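Local coordinates for protein C alpha-dehydrogenase (Sphingobium sp. SYK-6, PDB 4YAG) that binds NADH and, as a short-chain dehydrogenase/reductase, probably oxidises the alpha-carbon alcohol of lignin beta-aryl ethers early in their breakdown, at residues Ala8-Gly13 / Gln23-Asn28; Ala35-Asp40 / Asn201-Phe206; Ala163-Leu168 / Val183-Pro188. All coordinates share one frame; numbering follows the deposited sequence.

Interaction 1: Ala8-Gly13 / Gln23-Asn28; sequences AFITGG and QRLLAN. With NAI (1,4-dihydronicotinamide adenine dinucleotide), chain C.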
loop_
_atom_site.group_PDB
_atom_site.type_symbol
_atom_site.label_atom_id
_atom_site.label_comp_id
_atom_site.label_asym_id
_atom_site.label_seq_id
_atom_site.Cartn_x
_atom_site.Cartn_y
_atom_site.Cartn_z
ATOM N N ALA A 8 -6.114 -13.016 22.983
ATOM C CA ALA A 8 -5.584 -12.028 22.044
ATOM C C ALA A 8 -4.273 -12.538 21.467
ATOM O O ALA A 8 -3.369 -12.925 22.218
ATOM C CB ALA A 8 -5.374 -10.686 22.738
ATOM N N PHE A 9 -4.174 -12.550 20.141
ATOM C CA PHE A 9 -2.960 -12.899 19.431
ATOM C C PHE A 9 -2.331 -11.597 18.966
ATOM O O PHE A 9 -2.954 -10.842 18.188
ATOM C CB PHE A 9 -3.315 -13.782 18.241
ATOM C CG PHE A 9 -2.120 -14.237 17.429
ATOM C CD1 PHE A 9 -1.685 -13.519 16.346
ATOM C CD2 PHE A 9 -1.448 -15.383 17.758
ATOM C CE1 PHE A 9 -0.599 -13.943 15.603
ATOM C CE2 PHE A 9 -0.348 -15.815 17.029
ATOM C CZ PHE A 9 0.071 -15.105 15.951
ATOM N N ILE A 10 -1.120 -11.318 19.442
ATOM C CA ILE A 10 -0.477 -10.029 19.226
ATOM C C ILE A 10 0.862 -10.195 18.535
ATOM O O ILE A 10 1.825 -10.706 19.111
ATOM C CB ILE A 10 -0.253 -9.278 20.558
ATOM C CG1 ILE A 10 -1.539 -9.289 21.397
ATOM C CG2 ILE A 10 0.255 -7.862 20.322
ATOM C CD1 ILE A 10 -1.369 -8.656 22.747
ATOM N N THR A 11 0.942 -9.749 17.285
ATOM C CA THR A 11 2.230 -9.768 16.608
ATOM C C THR A 11 3.064 -8.575 17.056
ATOM O O THR A 11 2.552 -7.503 17.354
ATOM C CB THR A 11 2.101 -9.777 15.101
ATOM O OG1 THR A 11 1.665 -8.484 14.665
ATOM C CG2 THR A 11 1.155 -10.872 14.644
ATOM N N GLY A 12 4.368 -8.793 17.177
ATOM C CA GLY A 12 5.249 -7.830 17.818
ATOM C C GLY A 12 4.856 -7.604 19.273
ATOM O O GLY A 12 5.108 -6.540 19.837
ATOM N N GLY A 13 4.262 -8.626 19.893
ATOM C CA GLY A 13 3.725 -8.508 21.230
ATOM C C GLY A 13 4.751 -8.481 22.352
ATOM O O GLY A 13 4.399 -8.256 23.511
ATOM N N GLN A 23 -0.038 -5.908 27.952
ATOM C CA GLN A 23 -0.216 -5.664 29.369
ATOM C C GLN A 23 -1.627 -5.197 29.692
ATOM O O GLN A 23 -2.223 -5.626 30.670
ATOM C CB GLN A 23 0.768 -4.610 29.861
ATOM C CG GLN A 23 2.204 -5.068 29.941
ATOM C CD GLN A 23 3.139 -3.889 30.114
ATOM O OE1 GLN A 23 3.743 -3.398 29.139
ATOM N NE2 GLN A 23 3.219 -3.388 31.314
ATOM N N ARG A 24 -2.154 -4.290 28.885
ATOM C CA ARG A 24 -3.481 -3.761 29.184
ATOM C C ARG A 24 -4.605 -4.735 28.817
ATOM O O ARG A 24 -5.619 -4.780 29.510
ATOM C CB ARG A 24 -3.670 -2.385 28.540
ATOM C CG ARG A 24 -2.620 -1.358 28.987
ATOM C CD ARG A 24 -2.397 -1.338 30.496
ATOM N NE ARG A 24 -3.647 -1.099 31.193
ATOM C CZ ARG A 24 -3.900 -1.434 32.455
ATOM N NH1 ARG A 24 -2.987 -2.043 33.207
ATOM N NH2 ARG A 24 -5.093 -1.164 32.966
ATOM N N LEU A 25 -4.440 -5.529 27.765
ATOM C CA LEU A 25 -5.426 -6.571 27.503
ATOM C C LEU A 25 -5.455 -7.618 28.632
ATOM O O LEU A 25 -6.532 -8.012 29.062
ATOM C CB LEU A 25 -5.204 -7.225 26.136
ATOM C CG LEU A 25 -5.460 -6.336 24.918
ATOM C CD1 LEU A 25 -5.182 -7.097 23.624
ATOM C CD2 LEU A 25 -6.901 -5.806 24.912
ATOM N N LEU A 26 -4.286 -8.059 29.107
ATOM C CA LEU A 26 -4.226 -8.983 30.227
ATOM C C LEU A 26 -4.921 -8.372 31.448
ATOM O O LEU A 26 -5.687 -9.052 32.161
ATOM C CB LEU A 26 -2.770 -9.333 30.563
ATOM C CG LEU A 26 -2.607 -10.381 31.671
ATOM C CD1 LEU A 26 -2.708 -11.767 31.083
ATOM C CD2 LEU A 26 -1.282 -10.206 32.379
ATOM N N ALA A 27 -4.633 -7.097 31.722
ATOM C CA ALA A 27 -5.244 -6.398 32.849
ATOM C C ALA A 27 -6.761 -6.390 32.764
ATOM O O ALA A 27 -7.452 -6.399 33.787
ATOM C CB ALA A 27 -4.722 -4.965 32.953
ATOM N N ASN A 28 -7.273 -6.379 31.544
ATOM C CA ASN A 28 -8.705 -6.435 31.298
ATOM C C ASN A 28 -9.252 -7.852 31.060
ATOM O O ASN A 28 -10.364 -7.997 30.553
ATOM C CB ASN A 28 -9.052 -5.526 30.125
ATOM C CG ASN A 28 -9.048 -4.071 30.507
ATOM O OD1 ASN A 28 -10.081 -3.526 30.916
ATOM N ND2 ASN A 28 -7.893 -3.428 30.406
HETATM P PA NAI C . 9.295 -2.561 18.608
HETATM O O1A NAI C . 10.461 -2.944 17.740
HETATM O O2A NAI C . 9.600 -2.203 20.049
HETATM O O5B NAI C . 8.209 -3.699 18.595
HETATM C C5B NAI C . 7.964 -4.408 17.416
HETATM C C4B NAI C . 8.157 -5.849 17.674
HETATM O O4B NAI C . 7.746 -6.494 16.425
HETATM C C3B NAI C . 9.519 -6.283 17.992
HETATM O O3B NAI C . 9.573 -7.081 19.192
HETATM C C2B NAI C . 9.962 -7.004 16.815
HETATM O O2B NAI C . 10.919 -8.038 17.090
HETATM C C1B NAI C . 8.735 -7.504 16.195
HETATM N N9A NAI C . 8.863 -7.782 14.789
HETATM C C8A NAI C . 9.517 -7.044 13.825
HETATM N N7A NAI C . 9.454 -7.669 12.641
HETATM C C5A NAI C . 8.742 -8.830 12.794
HETATM C C6A NAI C . 8.346 -9.881 11.965
HETATM N N6A NAI C . 8.758 -9.903 10.625
HETATM N N1A NAI C . 7.618 -10.909 12.470
HETATM C C2A NAI C . 7.272 -10.922 13.779
HETATM N N3A NAI C . 7.630 -9.940 14.620
HETATM C C4A NAI C . 8.361 -8.899 14.163
HETATM O O3 NAI C . 8.679 -1.300 17.871
HETATM P PN NAI C . 7.225 -0.612 17.978
HETATM O O1N NAI C . 6.458 -1.043 19.221
HETATM O O2N NAI C . 7.500 0.869 17.906
HETATM O O5D NAI C . 6.478 -1.131 16.652
HETATM C C5D NAI C . 5.120 -1.581 16.670
HETATM C C4D NAI C . 4.379 -0.982 15.532
HETATM O O4D NAI C . 4.173 0.450 15.819
HETATM C C3D NAI C . 5.073 -1.053 14.243
HETATM O O3D NAI C . 4.142 -1.486 13.230
HETATM C C2D NAI C . 5.535 0.306 13.970
HETATM O O2D NAI C . 5.649 0.542 12.562
HETATM C C1D NAI C . 4.510 1.148 14.561
HETATM N N1N NAI C . 4.796 2.491 14.905
HETATM C C2N NAI C . 5.653 2.853 15.916
HETATM C C3N NAI C . 5.847 4.194 16.204
HETATM C C7N NAI C . 6.769 4.615 17.297
HETATM O O7N NAI C . 7.074 5.813 17.482
HETATM N N7N NAI C . 7.238 3.577 18.212
HETATM C C4N NAI C . 5.189 5.190 15.501
HETATM C C5N NAI C . 4.289 4.808 14.525
HETATM C C6N NAI C . 4.089 3.481 14.243
#

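Interaction 2: Ala35-Asp40 / Asn201-Phe206; sequences ADIRQD and NRPERF. With NAI (1,4-dihydronicotinamide adenine dinucleotide), chain C.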
loop_
_atom_site.group_PDB
_atom_site.type_symbol
_atom_site.label_atom_id
_atom_site.label_comp_id
_atom_site.label_asym_id
_atom_site.label_seq_id
_atom_site.Cartn_x
_atom_site.Cartn_y
_atom_site.Cartn_z
ATOM N N ALA A 35 3.429 -13.161 19.496
ATOM C CA ALA A 35 4.123 -13.690 18.342
ATOM C C ALA A 35 5.170 -12.655 17.920
ATOM O O ALA A 35 4.873 -11.483 17.752
ATOM C CB ALA A 35 3.145 -13.967 17.198
ATOM N N ASP A 36 6.405 -13.090 17.777
ATOM C CA ASP A 36 7.508 -12.149 17.545
ATOM C C ASP A 36 8.659 -12.878 16.882
ATOM O O ASP A 36 8.897 -14.071 17.136
ATOM C CB ASP A 36 7.943 -11.562 18.892
ATOM C CG ASP A 36 8.603 -10.205 18.778
ATOM O OD1 ASP A 36 9.754 -10.143 18.292
ATOM O OD2 ASP A 36 7.964 -9.201 19.198
ATOM N N ILE A 37 9.437 -12.149 16.098
ATOM C CA ILE A 37 10.565 -12.737 15.405
ATOM C C ILE A 37 11.820 -12.798 16.299
ATOM O O ILE A 37 12.774 -13.505 15.990
ATOM C CB ILE A 37 10.848 -11.951 14.078
ATOM C CG1 ILE A 37 11.634 -12.811 13.087
ATOM C CG2 ILE A 37 11.569 -10.651 14.361
ATOM C CD1 ILE A 37 11.733 -12.162 11.717
ATOM N N ARG A 38 11.808 -12.067 17.413
ATOM C CA ARG A 38 12.962 -11.973 18.301
ATOM C C ARG A 38 12.796 -12.861 19.529
ATOM O O ARG A 38 11.976 -12.567 20.399
ATOM C CB ARG A 38 13.161 -10.522 18.736
ATOM C CG ARG A 38 13.723 -9.618 17.627
ATOM C CD ARG A 38 15.222 -9.732 17.468
ATOM N NE ARG A 38 15.944 -9.320 18.676
ATOM C CZ ARG A 38 16.242 -8.058 18.973
ATOM N NH1 ARG A 38 15.884 -7.068 18.153
ATOM N NH2 ARG A 38 16.874 -7.780 20.104
ATOM N N GLN A 39 13.573 -13.935 19.592
ATOM C CA GLN A 39 13.493 -14.851 20.721
ATOM C C GLN A 39 13.851 -14.148 22.018
ATOM O O GLN A 39 13.240 -14.431 23.056
ATOM C CB GLN A 39 14.404 -16.060 20.532
ATOM C CG GLN A 39 14.180 -17.139 21.610
ATOM C CD GLN A 39 12.769 -17.694 21.595
ATOM O OE1 GLN A 39 12.332 -18.298 20.615
ATOM N NE2 GLN A 39 12.044 -17.503 22.699
ATOM N N ASP A 40 14.813 -13.233 21.973
ATOM C CA ASP A 40 15.213 -12.540 23.199
ATOM C C ASP A 40 14.097 -11.630 23.734
ATOM O O ASP A 40 13.889 -11.552 24.956
ATOM C CB ASP A 40 16.550 -11.798 23.048
ATOM C CG ASP A 40 16.561 -10.787 21.915
ATOM O OD1 ASP A 40 15.713 -10.854 21.008
ATOM O OD2 ASP A 40 17.457 -9.918 21.922
ATOM N N ASN A 201 16.006 -7.047 13.154
ATOM C CA ASN A 201 14.728 -7.724 12.987
ATOM C C ASN A 201 14.451 -8.072 11.532
ATOM O O ASN A 201 13.537 -8.837 11.252
ATOM C CB ASN A 201 13.571 -6.871 13.525
ATOM C CG ASN A 201 13.737 -6.545 14.995
ATOM O OD1 ASN A 201 14.482 -7.230 15.696
ATOM N ND2 ASN A 201 13.031 -5.509 15.476
ATOM N N ARG A 202 15.242 -7.518 10.623
ATOM C CA ARG A 202 15.059 -7.785 9.196
ATOM C C ARG A 202 15.236 -9.279 8.931
ATOM O O ARG A 202 16.270 -9.845 9.290
ATOM C CB ARG A 202 16.102 -7.016 8.389
ATOM C CG ARG A 202 15.990 -7.192 6.880
ATOM C CD ARG A 202 17.145 -6.521 6.132
ATOM N NE ARG A 202 17.013 -5.068 6.031
ATOM C CZ ARG A 202 16.779 -4.374 4.908
ATOM N NH1 ARG A 202 16.612 -4.969 3.731
ATOM N NH2 ARG A 202 16.697 -3.052 4.973
ATOM N N PRO A 203 14.232 -9.932 8.319
ATOM C CA PRO A 203 14.440 -11.360 8.058
ATOM C C PRO A 203 15.640 -11.621 7.156
ATOM O O PRO A 203 15.998 -10.799 6.313
ATOM C CB PRO A 203 13.140 -11.790 7.380
ATOM C CG PRO A 203 12.104 -10.812 7.884
ATOM C CD PRO A 203 12.854 -9.504 8.014
ATOM N N GLU A 204 16.270 -12.772 7.353
ATOM C CA GLU A 204 17.507 -13.093 6.657
ATOM C C GLU A 204 17.422 -12.914 5.142
ATOM O O GLU A 204 18.362 -12.439 4.503
ATOM C CB GLU A 204 17.931 -14.531 6.990
ATOM C CG GLU A 204 19.268 -14.945 6.368
ATOM C CD GLU A 204 20.439 -14.143 6.910
ATOM O OE1 GLU A 204 20.386 -13.724 8.091
ATOM O OE2 GLU A 204 21.410 -13.928 6.149
ATOM N N ARG A 205 16.291 -13.280 4.558
ATOM C CA ARG A 205 16.198 -13.310 3.104
ATOM C C ARG A 205 16.215 -11.915 2.488
ATOM O O ARG A 205 16.427 -11.779 1.278
ATOM C CB ARG A 205 14.947 -14.055 2.656
ATOM C CG ARG A 205 13.660 -13.359 2.983
ATOM C CD ARG A 205 12.510 -14.302 2.707
ATOM N NE ARG A 205 11.194 -13.679 2.786
ATOM C CZ ARG A 205 10.550 -13.409 3.922
ATOM N NH1 ARG A 205 11.113 -13.679 5.098
ATOM N NH2 ARG A 205 9.337 -12.885 3.886
ATOM N N PHE A 206 15.984 -10.880 3.303
ATOM C CA PHE A 206 16.002 -9.506 2.794
ATOM C C PHE A 206 17.333 -8.769 3.022
ATOM O O PHE A 206 17.451 -7.587 2.682
ATOM C CB PHE A 206 14.876 -8.685 3.428
ATOM C CG PHE A 206 13.493 -9.176 3.091
ATOM C CD1 PHE A 206 13.039 -9.166 1.788
ATOM C CD2 PHE A 206 12.647 -9.643 4.085
ATOM C CE1 PHE A 206 11.793 -9.602 1.476
ATOM C CE2 PHE A 206 11.387 -10.085 3.775
ATOM C CZ PHE A 206 10.959 -10.067 2.470
HETATM P PA NAI C . 9.295 -2.561 18.608
HETATM O O1A NAI C . 10.461 -2.944 17.740
HETATM O O2A NAI C . 9.600 -2.203 20.049
HETATM O O5B NAI C . 8.209 -3.699 18.595
HETATM C C5B NAI C . 7.964 -4.408 17.416
HETATM C C4B NAI C . 8.157 -5.849 17.674
HETATM O O4B NAI C . 7.746 -6.494 16.425
HETATM C C3B NAI C . 9.519 -6.283 17.992
HETATM O O3B NAI C . 9.573 -7.081 19.192
HETATM C C2B NAI C . 9.962 -7.004 16.815
HETATM O O2B NAI C . 10.919 -8.038 17.090
HETATM C C1B NAI C . 8.735 -7.504 16.195
HETATM N N9A NAI C . 8.863 -7.782 14.789
HETATM C C8A NAI C . 9.517 -7.044 13.825
HETATM N N7A NAI C . 9.454 -7.669 12.641
HETATM C C5A NAI C . 8.742 -8.830 12.794
HETATM C C6A NAI C . 8.346 -9.881 11.965
HETATM N N6A NAI C . 8.758 -9.903 10.625
HETATM N N1A NAI C . 7.618 -10.909 12.470
HETATM C C2A NAI C . 7.272 -10.922 13.779
HETATM N N3A NAI C . 7.630 -9.940 14.620
HETATM C C4A NAI C . 8.361 -8.899 14.163
HETATM O O3 NAI C . 8.679 -1.300 17.871
HETATM P PN NAI C . 7.225 -0.612 17.978
HETATM O O1N NAI C . 6.458 -1.043 19.221
HETATM O O2N NAI C . 7.500 0.869 17.906
HETATM O O5D NAI C . 6.478 -1.131 16.652
HETATM C C5D NAI C . 5.120 -1.581 16.670
HETATM C C4D NAI C . 4.379 -0.982 15.532
HETATM O O4D NAI C . 4.173 0.450 15.819
HETATM C C3D NAI C . 5.073 -1.053 14.243
HETATM O O3D NAI C . 4.142 -1.486 13.230
HETATM C C2D NAI C . 5.535 0.306 13.970
HETATM O O2D NAI C . 5.649 0.542 12.562
HETATM C C1D NAI C . 4.510 1.148 14.561
HETATM N N1N NAI C . 4.796 2.491 14.905
HETATM C C2N NAI C . 5.653 2.853 15.916
HETATM C C3N NAI C . 5.847 4.194 16.204
HETATM C C7N NAI C . 6.769 4.615 17.297
HETATM O O7N NAI C . 7.074 5.813 17.482
HETATM N N7N NAI C . 7.238 3.577 18.212
HETATM C C4N NAI C . 5.189 5.190 15.501
HETATM C C5N NAI C . 4.289 4.808 14.525
HETATM C C6N NAI C . 4.089 3.481 14.243
#

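Interaction 3: Ala163-Leu168 / Val183-Pro188; sequences AAVITL and VTVLMP. With NAI (1,4-dihydronicotinamide adenine dinucleotide), chain C.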
loop_
_atom_site.group_PDB
_atom_site.type_symbol
_atom_site.label_atom_id
_atom_site.label_comp_id
_atom_site.label_asym_id
_atom_site.label_seq_id
_atom_site.Cartn_x
_atom_site.Cartn_y
_atom_site.Cartn_z
ATOM N N ALA A 163 0.187 3.840 4.835
ATOM C CA ALA A 163 -1.033 4.356 4.211
ATOM C C ALA A 163 -1.940 3.218 3.768
ATOM O O ALA A 163 -3.163 3.254 3.937
ATOM C CB ALA A 163 -0.687 5.226 3.023
ATOM N N ALA A 164 -1.329 2.191 3.190
ATOM C CA ALA A 164 -2.074 1.029 2.740
ATOM C C ALA A 164 -2.778 0.324 3.903
ATOM O O ALA A 164 -3.888 -0.156 3.746
ATOM C CB ALA A 164 -1.177 0.055 2.008
ATOM N N VAL A 165 -2.119 0.238 5.053
ATOM C CA VAL A 165 -2.741 -0.406 6.202
ATOM C C VAL A 165 -3.979 0.345 6.681
ATOM O O VAL A 165 -4.972 -0.256 7.111
ATOM C CB VAL A 165 -1.711 -0.554 7.350
ATOM C CG1 VAL A 165 -2.390 -1.061 8.636
ATOM C CG2 VAL A 165 -0.621 -1.505 6.929
ATOM N N ILE A 166 -3.935 1.668 6.626
ATOM C CA ILE A 166 -5.092 2.445 7.009
ATOM C C ILE A 166 -6.278 2.093 6.086
ATOM O O ILE A 166 -7.374 1.794 6.540
ATOM C CB ILE A 166 -4.785 3.955 6.963
ATOM C CG1 ILE A 166 -3.713 4.315 8.007
ATOM C CG2 ILE A 166 -6.063 4.743 7.167
ATOM C CD1 ILE A 166 -3.156 5.730 7.850
ATOM N N THR A 167 -6.043 2.134 4.773
ATOM C CA THR A 167 -7.101 1.850 3.801
ATOM C C THR A 167 -7.577 0.401 3.918
ATOM O O THR A 167 -8.766 0.127 3.843
ATOM C CB THR A 167 -6.602 2.160 2.396
ATOM O OG1 THR A 167 -6.273 3.555 2.342
ATOM C CG2 THR A 167 -7.655 1.839 1.331
ATOM N N LEU A 168 -6.637 -0.525 4.078
ATOM C CA LEU A 168 -6.977 -1.933 4.287
ATOM C C LEU A 168 -7.998 -2.061 5.405
ATOM O O LEU A 168 -9.011 -2.758 5.284
ATOM C CB LEU A 168 -5.700 -2.705 4.618
ATOM C CG LEU A 168 -5.866 -4.143 5.125
ATOM C CD1 LEU A 168 -6.430 -5.016 4.003
ATOM C CD2 LEU A 168 -4.567 -4.692 5.653
ATOM N N VAL A 183 -13.141 -3.673 13.685
ATOM C CA VAL A 183 -11.773 -3.351 13.289
ATOM C C VAL A 183 -11.360 -1.953 13.715
ATOM O O VAL A 183 -12.183 -1.049 13.827
ATOM C CB VAL A 183 -11.533 -3.511 11.762
ATOM C CG1 VAL A 183 -11.964 -4.900 11.292
ATOM C CG2 VAL A 183 -12.267 -2.447 10.958
ATOM N N THR A 184 -10.061 -1.808 13.968
ATOM C CA THR A 184 -9.457 -0.546 14.378
ATOM C C THR A 184 -8.116 -0.412 13.686
ATOM O O THR A 184 -7.353 -1.366 13.628
ATOM C CB THR A 184 -9.185 -0.527 15.890
ATOM O OG1 THR A 184 -10.416 -0.665 16.609
ATOM C CG2 THR A 184 -8.488 0.755 16.318
ATOM N N VAL A 185 -7.819 0.771 13.169
ATOM C CA VAL A 185 -6.456 1.080 12.767
ATOM C C VAL A 185 -5.882 2.083 13.759
ATOM O O VAL A 185 -6.478 3.142 14.032
ATOM C CB VAL A 185 -6.330 1.567 11.304
ATOM C CG1 VAL A 185 -7.176 2.796 11.035
ATOM C CG2 VAL A 185 -4.869 1.826 10.970
ATOM N N LEU A 186 -4.751 1.686 14.342
ATOM C CA LEU A 186 -3.992 2.509 15.265
ATOM C C LEU A 186 -2.929 3.278 14.511
ATOM O O LEU A 186 -2.160 2.694 13.745
ATOM C CB LEU A 186 -3.359 1.580 16.305
ATOM C CG LEU A 186 -2.332 2.192 17.250
ATOM C CD1 LEU A 186 -2.899 3.301 18.101
ATOM C CD2 LEU A 186 -1.731 1.081 18.116
ATOM N N MET A 187 -2.912 4.589 14.714
ATOM C CA MET A 187 -1.996 5.496 14.044
ATOM C C MET A 187 -1.179 6.247 15.079
ATOM O O MET A 187 -1.609 7.288 15.587
ATOM C CB MET A 187 -2.785 6.452 13.140
ATOM C CG MET A 187 -3.468 5.704 12.015
ATOM S SD MET A 187 -4.722 6.683 11.151
ATOM C CE MET A 187 -5.978 6.779 12.395
ATOM N N PRO A 188 -0.023 5.670 15.460
ATOM C CA PRO A 188 0.741 6.370 16.480
ATOM C C PRO A 188 1.633 7.492 15.967
ATOM O O PRO A 188 2.093 7.497 14.816
ATOM C CB PRO A 188 1.631 5.266 17.080
ATOM C CG PRO A 188 1.015 3.962 16.655
ATOM C CD PRO A 188 0.422 4.278 15.300
HETATM P PA NAI C . 9.295 -2.561 18.608
HETATM O O1A NAI C . 10.461 -2.944 17.740
HETATM O O2A NAI C . 9.600 -2.203 20.049
HETATM O O5B NAI C . 8.209 -3.699 18.595
HETATM C C5B NAI C . 7.964 -4.408 17.416
HETATM C C4B NAI C . 8.157 -5.849 17.674
HETATM O O4B NAI C . 7.746 -6.494 16.425
HETATM C C3B NAI C . 9.519 -6.283 17.992
HETATM O O3B NAI C . 9.573 -7.081 19.192
HETATM C C2B NAI C . 9.962 -7.004 16.815
HETATM O O2B NAI C . 10.919 -8.038 17.090
HETATM C C1B NAI C . 8.735 -7.504 16.195
HETATM N N9A NAI C . 8.863 -7.782 14.789
HETATM C C8A NAI C . 9.517 -7.044 13.825
HETATM N N7A NAI C . 9.454 -7.669 12.641
HETATM C C5A NAI C . 8.742 -8.830 12.794
HETATM C C6A NAI C . 8.346 -9.881 11.965
HETATM N N6A NAI C . 8.758 -9.903 10.625
HETATM N N1A NAI C . 7.618 -10.909 12.470
HETATM C C2A NAI C . 7.272 -10.922 13.779
HETATM N N3A NAI C . 7.630 -9.940 14.620
HETATM C C4A NAI C . 8.361 -8.899 14.163
HETATM O O3 NAI C . 8.679 -1.300 17.871
HETATM P PN NAI C . 7.225 -0.612 17.978
HETATM O O1N NAI C . 6.458 -1.043 19.221
HETATM O O2N NAI C . 7.500 0.869 17.906
HETATM O O5D NAI C . 6.478 -1.131 16.652
HETATM C C5D NAI C . 5.120 -1.581 16.670
HETATM C C4D NAI C . 4.379 -0.982 15.532
HETATM O O4D NAI C . 4.173 0.450 15.819
HETATM C C3D NAI C . 5.073 -1.053 14.243
HETATM O O3D NAI C . 4.142 -1.486 13.230
HETATM C C2D NAI C . 5.535 0.306 13.970
HETATM O O2D NAI C . 5.649 0.542 12.562
HETATM C C1D NAI C . 4.510 1.148 14.561
HETATM N N1N NAI C . 4.796 2.491 14.905
HETATM C C2N NAI C . 5.653 2.853 15.916
HETATM C C3N NAI C . 5.847 4.194 16.204
HETATM C C7N NAI C . 6.769 4.615 17.297
HETATM O O7N NAI C . 7.074 5.813 17.482
HETATM N N7N NAI C . 7.238 3.577 18.212
HETATM C C4N NAI C . 5.189 5.190 15.501
HETATM C C5N NAI C . 4.289 4.808 14.525
HETATM C C6N NAI C . 4.089 3.481 14.243
#

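Interaction 1: Ala8-Gly13 / Gln23-Asn28
L25 reaches from the helix to two strand side chains through one methyl group. Its CD1 lies 3.7 Å from A8 CB and 4.2 Å from I10 CD1, so a single branch meets both residues that point from strand 7-11 toward this helix. The first torsion explains the reach: CG stands beside the backbone N and opposite the carbonyl carbon (chi1 -68°), and the chain runs on extended to CD1. With only 83 Å² buried and no hydrogen bond across, the evidence is for a small, wholly apolar contact. One layer out, L25 also touches I242 of helix 231-244, while A8 and I10 continue onto I87 and I89 of the adjoining strand. The last helical turn is fixed by its own polar bonds: R24 O accepts N28 ND2 at 2.8 Å and N28 N at 3.1 Å, the two donors arriving from opposite faces of the carbonyl plane. The hydrogen bond from N28 ND2 is almost straight (179°), and R24 NE pairs with D236. At the far end of the strand, T11 and G12 begin the TGxxxGxG segment of the family; G12 CA comes within 3.2 Å of O4B of the dinucleotide. The chemistry thus divides: methyl contacts join strand to helix in the buried first half of this Rossmann beta-alpha-beta unit, whereas polar bonds to the cofactor come from S15 and I17, in the turn and at the helix start.

Interaction 2: Ala35-Asp40 / Asn201-Phe206
One guanidinium, that of R38, holds two partners: NH1 reaches across to N201 OD1 at 2.8 Å, while NE and NH2 form a side-on salt bridge with D40, one nitrogen to each carboxylate oxygen. The N201 bond is nearly straight (167°), lies in the guanidinium plane and falls on a lone pair of the amide oxygen, although the two flat groups are turned 44° apart. Bends at chi2 and chi3 curl the arginine chain so that NH1 comes to this oxygen; R38 CG also passes 3.2 Å from N201 OD1. Beside this hydrogen bond lies an apolar contact, I37 CD1 against P203 CG at 4.1 Å, and I37 CG2 packs on the adenine, 3.7 Å from C5A. D36 faces the adenosine ribose with both oxygens: O2B donates to OD1 and O3B to OD2, each at 2.7 Å. OD1 additionally accepts R38 N at 2.9 Å, an Asx turn that ties the ribose-binding carboxylate to the start of the following helix. An acidic residue gripping both hydroxyls at the end of the second strand is the familiar mark of NAD(H)-binding Rossmann folds, consistent with the NADH bound here. E197 gives R38 NH1 a second, charged partner. In the fold, the contact bridges the junction of strand 31-36 with helix 39-51 and the loop that follows helix 198-201; P203 rests on Y110 of helix 105-133, and R202 pairs with E216 of helix 213-219.

Interaction 3: Ala163-Leu168 / Val183-Pro188
I166 meets V185 and M187 without any flat group between them: this is a contact of branched and flexible aliphatic chains. The flat group in the neighbourhood is the dihydronicotinamide ring of the cofactor, and it meets the end of 183-188, where P188 lies over one of its faces with CB 3.7 Å from C5N and CG 3.9 Å from C6N. Across the contact, I166 presents two successive carbons. CG1 sits 4.0 Å from V185 CG2, and CD1 goes on to M187 SD at 3.8 Å, the isoleucine and methionine chains crossing at about a right angle. The torsions account for this. In I166, CG1 stands across from the carbonyl carbon (chi1 -64°), whereas in V185 it is CG2 that lies opposite the backbone N, which carries this methyl up to the helix, 4.0 Å from I166 CA. V165 adds a looser touch, CG1 to V185 CG2 at 4.5 Å. With an alanine in place of I166, the strand would probably face a gap where CG1 and CD1 had been, leaving M187 SD without its helix partner and freer to turn. The helix and strand axes approach to 8.5 Å and run nearly antiparallel (157°), as expected when a chain reverses from helix into strand. I166 also packs on R262 of the second subunit, and A163 on T167 of that subunit, so the same helix serves the dimer interface. Helix 156-177 carries Y158 and K162 of the family's YxxxK signature, both seen to bind NADH. The arrangement is the closing half of the beta-alpha-beta crossover 137-142, 156-177, 181-187, typical of the Rossmann fold of short-chain dehydrogenases, with strand 181-187 leading into P188, against the nicotinamide ring.

Overall arrangement
All three contacts reach one parallel sheet and touch the same NADH, but at different places. Interactions 1 and 3 are buried strand-to-helix contacts, apolar and without a hydrogen bond across; each lies within a separate beta-alpha-beta unit, and their nearest atoms are about 9 Å apart. Interaction 2 is partly buried and joins remote parts of the chain around the adenosine end, which fits its mixture of charged, amide and apolar partners. It touches interaction 1 directly, since strands 7-11 and 31-36 are neighbours: I10 O and A35 N are 3.0 Å apart, a probable hydrogen bond. Interaction 3 lies across the chain's centre from interaction 2, at the nicotinamide end.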